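Local structure of MetRS related protein (Pyrococcus horikoshii, 2CWP) at residues 37-42 with 46-51; 84-89 with 96-101. The protein probably binds tRNA through an OB-type tRNA-binding domain, consistent with a part in charging tRNA with methionine. One frame throughout, in Å; residues are numbered along the deposited sequence.

Contact 1 (37-42 with 46-51); sequences LIVDFG and RTIVTG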
loop_
_atom_site.group_PDB
_atom_site.type_symbol
_atom_site.label_atom_id
_atom_site.label_comp_id
_atom_site.label_asym_id
_atom_site.label_seq_id
_atom_site.Cartn_x
_atom_site.Cartn_y
_atom_site.Cartn_z
ATOM N N LEU A 37 -7.246 3.863 2.423
ATOM C CA LEU A 37 -6.646 3.312 3.624
ATOM C C LEU A 37 -6.041 4.415 4.475
ATOM O O LEU A 37 -5.503 5.389 3.954
ATOM C CB LEU A 37 -5.524 2.335 3.262
ATOM C CG LEU A 37 -5.793 1.200 2.273
ATOM C CD1 LEU A 37 -4.455 0.652 1.747
ATOM C CD2 LEU A 37 -6.617 0.122 2.954
ATOM N N ILE A 38 -6.135 4.260 5.787
ATOM C CA ILE A 38 -5.522 5.210 6.699
ATOM C C ILE A 38 -4.464 4.313 7.321
ATOM O O ILE A 38 -4.778 3.374 8.069
ATOM C CB ILE A 38 -6.498 5.705 7.770
ATOM C CG1 ILE A 38 -7.648 6.458 7.099
ATOM C CG2 ILE A 38 -5.758 6.596 8.769
ATOM C CD1 ILE A 38 -8.742 6.893 8.055
ATOM N N VAL A 39 -3.210 4.598 6.997
ATOM C CA VAL A 39 -2.099 3.771 7.449
ATOM C C VAL A 39 -1.182 4.439 8.450
ATOM O O VAL A 39 -0.722 5.565 8.239
ATOM C CB VAL A 39 -1.295 3.328 6.222
ATOM C CG1 VAL A 39 -0.229 2.315 6.604
ATOM C CG2 VAL A 39 -2.264 2.779 5.184
ATOM N N ASP A 40 -0.917 3.721 9.536
ATOM C CA ASP A 40 -0.053 4.185 10.611
ATOM C C ASP A 40 1.363 3.647 10.399
ATOM O O ASP A 40 1.567 2.438 10.466
ATOM C CB ASP A 40 -0.602 3.670 11.951
ATOM C CG ASP A 40 0.244 4.097 13.149
ATOM O OD1 ASP A 40 1.448 3.783 13.202
ATOM O OD2 ASP A 40 -0.305 4.747 14.053
ATOM N N PHE A 41 2.323 4.530 10.131
ATOM C CA PHE A 41 3.732 4.137 9.951
ATOM C C PHE A 41 4.574 4.443 11.193
ATOM O O PHE A 41 5.802 4.552 11.111
ATOM C CB PHE A 41 4.370 4.854 8.757
ATOM C CG PHE A 41 3.784 4.465 7.441
ATOM C CD1 PHE A 41 2.756 5.206 6.876
ATOM C CD2 PHE A 41 4.243 3.342 6.771
ATOM C CE1 PHE A 41 2.194 4.837 5.664
ATOM C CE2 PHE A 41 3.690 2.962 5.561
ATOM C CZ PHE A 41 2.659 3.713 5.004
ATOM N N GLY A 42 3.907 4.600 12.333
ATOM C CA GLY A 42 4.611 4.889 13.570
ATOM C C GLY A 42 4.715 6.369 13.881
ATOM O O GLY A 42 3.992 6.883 14.731
ATOM N N ARG A 46 -0.764 8.086 7.107
ATOM C CA ARG A 46 -0.912 8.489 5.715
ATOM C C ARG A 46 -2.164 7.900 5.090
ATOM O O ARG A 46 -2.657 6.853 5.512
ATOM C CB ARG A 46 0.314 8.061 4.917
ATOM C CG ARG A 46 1.593 8.268 5.678
ATOM C CD ARG A 46 2.798 8.227 4.775
ATOM N NE ARG A 46 2.768 9.310 3.803
ATOM C CZ ARG A 46 3.803 9.644 3.048
ATOM N NH1 ARG A 46 4.940 8.972 3.169
ATOM N NH2 ARG A 46 3.702 10.640 2.177
ATOM N N THR A 47 -2.681 8.592 4.087
ATOM C CA THR A 47 -3.864 8.146 3.381
ATOM C C THR A 47 -3.376 7.529 2.098
ATOM O O THR A 47 -2.684 8.177 1.308
ATOM C CB THR A 47 -4.806 9.322 3.070
ATOM O OG1 THR A 47 -5.263 9.885 4.306
ATOM C CG2 THR A 47 -6.011 8.858 2.249
ATOM N N ILE A 48 -3.729 6.266 1.896
ATOM C CA ILE A 48 -3.296 5.553 0.712
ATOM C C ILE A 48 -4.438 4.856 -0.002
ATOM O O ILE A 48 -5.208 4.111 0.605
ATOM C CB ILE A 48 -2.209 4.514 1.081
ATOM C CG1 ILE A 48 -0.932 5.254 1.500
ATOM C CG2 ILE A 48 -1.959 3.561 -0.095
ATOM C CD1 ILE A 48 0.178 4.366 2.014
ATOM N N VAL A 49 -4.530 5.101 -1.303
ATOM C CA VAL A 49 -5.559 4.492 -2.125
ATOM C C VAL A 49 -5.006 3.278 -2.889
ATOM O O VAL A 49 -3.889 3.312 -3.408
ATOM C CB VAL A 49 -6.121 5.527 -3.134
ATOM C CG1 VAL A 49 -7.192 4.886 -4.007
ATOM C CG2 VAL A 49 -6.686 6.731 -2.381
ATOM N N THR A 50 -5.791 2.205 -2.930
ATOM C CA THR A 50 -5.431 0.985 -3.658
ATOM C C THR A 50 -6.685 0.586 -4.444
ATOM O O THR A 50 -7.799 0.768 -3.960
ATOM C CB THR A 50 -5.022 -0.163 -2.689
ATOM O OG1 THR A 50 -4.658 -1.323 -3.443
ATOM C CG2 THR A 50 -6.173 -0.513 -1.758
ATOM N N GLY A 51 -6.520 0.052 -5.651
ATOM C CA GLY A 51 -7.684 -0.310 -6.446
ATOM C C GLY A 51 -7.879 -1.802 -6.635
ATOM O O GLY A 51 -7.949 -2.285 -7.758
#
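Arg-46 runs the start of its side chain past the CD1-CE1 side of the Phe-41 ring, at about a right angle to that side chain, and the atoms can be followed outward in turn. Arg-46 CB comes to 3.8 Å from Phe-41 CE1. Arg-46 CG, set beside the backbone N (chi1 -40°), then reaches Phe-41 CD1 and CE1 obliquely at 3.5 Å. Arg-46 CD lies 3.6 Å from Phe-41 CE1. Past CD the chain bends, the guanidinium plane stands 77° from the ring, and NH1 makes a weak hydrogen bond to Val-70 O. At the ring's edge, near its plane, Ile-48 CD1 lies 3.9 Å from Phe-41 CZ, while Val-39 CG1 sits over one face and Phe-68 makes an edge-to-face pair. Phe-41 thus adjoins the Leu-37, Val-39, Arg-46 and Ile-48 face of an antiparallel hairpin in the OB-type domain. Two hydrogen-bonded pairs, Leu-37 with Ile-48 and Val-39 with Arg-46, flank the non-hydrogen-bonded pair Ile-38 with Thr-47; Val-39 N to Arg-46 O, at 2.8 Å, is nearly straight (177°). An alanine in place of Phe-41 would probably leave the Arg-46 methylenes and Ile-48 CD1 without the ring they pack on. At the strand's end, Asp-40 OD1 accepts from Gly-42 N at 2.7 Å, closing an Asx turn.

Contact 2 (84-89 with 96-101); sequences GMLILA and VYLIPV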
loop_
_atom_site.group_PDB
_atom_site.type_symbol
_atom_site.label_atom_id
_atom_site.label_comp_id
_atom_site.label_asym_id
_atom_site.label_seq_id
_atom_site.Cartn_x
_atom_site.Cartn_y
_atom_site.Cartn_z
ATOM N N GLY A 84 0.955 7.426 -0.927
ATOM C CA GLY A 84 1.782 6.234 -0.940
ATOM C C GLY A 84 1.159 5.153 -1.789
ATOM O O GLY A 84 0.220 5.406 -2.538
ATOM N N MET A 85 1.660 3.931 -1.673
ATOM C CA MET A 85 1.111 2.860 -2.472
ATOM C C MET A 85 1.327 1.476 -1.866
ATOM O O MET A 85 2.449 1.105 -1.524
ATOM C CB MET A 85 1.714 2.933 -3.866
ATOM C CG MET A 85 1.174 1.925 -4.829
ATOM S SD MET A 85 1.807 2.268 -6.484
ATOM C CE MET A 85 3.524 1.744 -6.280
ATOM N N LEU A 86 0.234 0.727 -1.748
ATOM C CA LEU A 86 0.251 -0.625 -1.201
ATOM C C LEU A 86 0.930 -1.607 -2.159
ATOM O O LEU A 86 0.542 -1.714 -3.319
ATOM C CB LEU A 86 -1.182 -1.098 -0.941
ATOM C CG LEU A 86 -1.366 -2.560 -0.490
ATOM C CD1 LEU A 86 -0.682 -2.772 0.845
ATOM C CD2 LEU A 86 -2.859 -2.906 -0.385
ATOM N N ILE A 87 1.934 -2.318 -1.669
ATOM C CA ILE A 87 2.637 -3.320 -2.478
ATOM C C ILE A 87 1.958 -4.696 -2.330
ATOM O O ILE A 87 1.645 -5.127 -1.221
ATOM C CB ILE A 87 4.112 -3.473 -2.037
ATOM C CG1 ILE A 87 4.864 -2.155 -2.252
ATOM C CG2 ILE A 87 4.772 -4.622 -2.811
ATOM C CD1 ILE A 87 4.798 -1.625 -3.683
ATOM N N LEU A 88 1.735 -5.370 -3.451
ATOM C CA LEU A 88 1.124 -6.691 -3.454
ATOM C C LEU A 88 1.671 -7.547 -4.578
ATOM O O LEU A 88 2.471 -7.067 -5.392
ATOM C CB LEU A 88 -0.391 -6.580 -3.594
ATOM C CG LEU A 88 -0.976 -5.572 -4.578
ATOM C CD1 LEU A 88 -0.733 -5.989 -6.016
ATOM C CD2 LEU A 88 -2.460 -5.473 -4.287
ATOM N N ALA A 89 1.263 -8.818 -4.605
ATOM C CA ALA A 89 1.690 -9.740 -5.655
ATOM C C ALA A 89 0.573 -9.800 -6.681
ATOM O O ALA A 89 -0.595 -9.650 -6.337
ATOM C CB ALA A 89 1.938 -11.136 -5.083
ATOM N N VAL A 96 -4.750 -10.693 -8.049
ATOM C CA VAL A 96 -3.988 -9.992 -7.017
ATOM C C VAL A 96 -3.992 -10.752 -5.687
ATOM O O VAL A 96 -4.989 -11.368 -5.330
ATOM C CB VAL A 96 -4.576 -8.569 -6.803
ATOM C CG1 VAL A 96 -4.302 -8.086 -5.409
ATOM C CG2 VAL A 96 -3.961 -7.605 -7.798
ATOM N N TYR A 97 -2.877 -10.698 -4.958
ATOM C CA TYR A 97 -2.752 -11.367 -3.655
ATOM C C TYR A 97 -2.110 -10.432 -2.620
ATOM O O TYR A 97 -1.100 -9.780 -2.899
ATOM C CB TYR A 97 -1.850 -12.600 -3.727
ATOM C CG TYR A 97 -2.235 -13.679 -4.705
ATOM C CD1 TYR A 97 -1.857 -13.604 -6.046
ATOM C CD2 TYR A 97 -2.921 -14.813 -4.276
ATOM C CE1 TYR A 97 -2.142 -14.639 -6.935
ATOM C CE2 TYR A 97 -3.218 -15.859 -5.167
ATOM C CZ TYR A 97 -2.822 -15.758 -6.487
ATOM O OH TYR A 97 -3.115 -16.776 -7.357
ATOM N N LEU A 98 -2.666 -10.376 -1.419
ATOM C CA LEU A 98 -2.056 -9.529 -0.402
ATOM C C LEU A 98 -0.763 -10.180 0.071
ATOM O O LEU A 98 -0.606 -11.401 0.009
ATOM C CB LEU A 98 -2.977 -9.358 0.813
ATOM C CG LEU A 98 -4.249 -8.542 0.599
ATOM C CD1 LEU A 98 -4.990 -8.426 1.920
ATOM C CD2 LEU A 98 -3.890 -7.162 0.047
ATOM N N ILE A 99 0.166 -9.345 0.520
ATOM C CA ILE A 99 1.428 -9.814 1.075
ATOM C C ILE A 99 1.492 -9.161 2.452
ATOM O O ILE A 99 2.031 -8.053 2.617
ATOM C CB ILE A 99 2.669 -9.347 0.252
ATOM C CG1 ILE A 99 2.620 -9.926 -1.168
ATOM C CG2 ILE A 99 3.964 -9.798 0.958
ATOM C CD1 ILE A 99 3.737 -9.395 -2.077
ATOM N N PRO A 100 0.897 -9.812 3.459
ATOM C CA PRO A 100 0.973 -9.183 4.781
ATOM C C PRO A 100 2.386 -9.312 5.370
ATOM O O PRO A 100 3.120 -10.239 5.047
ATOM C CB PRO A 100 -0.068 -9.959 5.600
ATOM C CG PRO A 100 -0.027 -11.354 4.971
ATOM C CD PRO A 100 0.034 -11.009 3.473
ATOM N N VAL A 101 2.755 -8.357 6.218
ATOM C CA VAL A 101 4.044 -8.364 6.905
ATOM C C VAL A 101 3.781 -9.096 8.241
ATOM O O VAL A 101 2.703 -8.951 8.815
ATOM C CB VAL A 101 4.485 -6.898 7.171
ATOM C CG1 VAL A 101 5.705 -6.843 8.059
ATOM C CG2 VAL A 101 4.735 -6.194 5.831
HETATM O O HOH W 1 -0.241 -6.453 0.088
HETATM O O HOH W 2 2.618 -5.795 1.403
#
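Ala-89 and Tyr-97 form an antiparallel hydrogen-bonded pair, the evidence for a short two-stranded ribbon formed where the chain leaves strand 85-86 of the OB-type domain. Ala-89 N donates to Tyr-97 O at 3.1 Å, in the carbonyl plane, and Tyr-97 N returns a bond to Ala-89 O at 2.9 Å, tilted 30° from that carbonyl's plane. Packing is tight on the side of Leu-88 and Val-96, whose side chains cross at about a right angle: Leu-88 CD2 presses on Val-96 CG1 at 3.4 Å, closer than usual for two methyls. A chi1 of 42° puts Leu-88 CG between its own backbone N and carbonyl carbon, from where both methyls face Val-96; Leu-88 CD1 meets Val-96 CG2 at 4.0 Å. Ile-99 packs against Ala-89, its CD1 lying 3.9 Å from Ala-89 CB and also against the Leu-88 to Ala-89 peptide.

The touching parts run 107° apart end to end, and packing is looser toward Leu-86 and Leu-98. Leu-86 CD2 and Leu-98 CD2 are 4.4 Å apart, and both side chains touch Phe-66 and Leu-61. Between Ile-87 and Ile-99 water takes over from direct backbone pairing: one molecule donates to Ile-87 O and accepts from Ile-99 N, while a second gives a hydrogen bond of 2.9 Å to Ile-87 O and another of 2.6 Å to Ile-99 O.

How the contacts relate
Contact 1 closes before contact 2 opens along the chain, and both fall within the putative tRNA-binding domain. Their centres are about 12 Å apart. Both reach the same antiparallel sheet by different routes: strand 35-40 of the hairpin pairs with strand 17-27, which also pairs with strand 65-69, and 65-69 in turn pairs with strand 85-86. The two contacts meet directly where Ile-48 CG2 packs on Gly-84 O at 3.8 Å and Thr-50 OG1 approaches Leu-86 CD2 at 3.9 Å. Phe-68 touches Ile-48 and Leu-86, giving the contacts a common neighbour. The buried hairpin thus belongs to the sheet proper, whereas 84-89 carries the chain out to a separate surface ribbon.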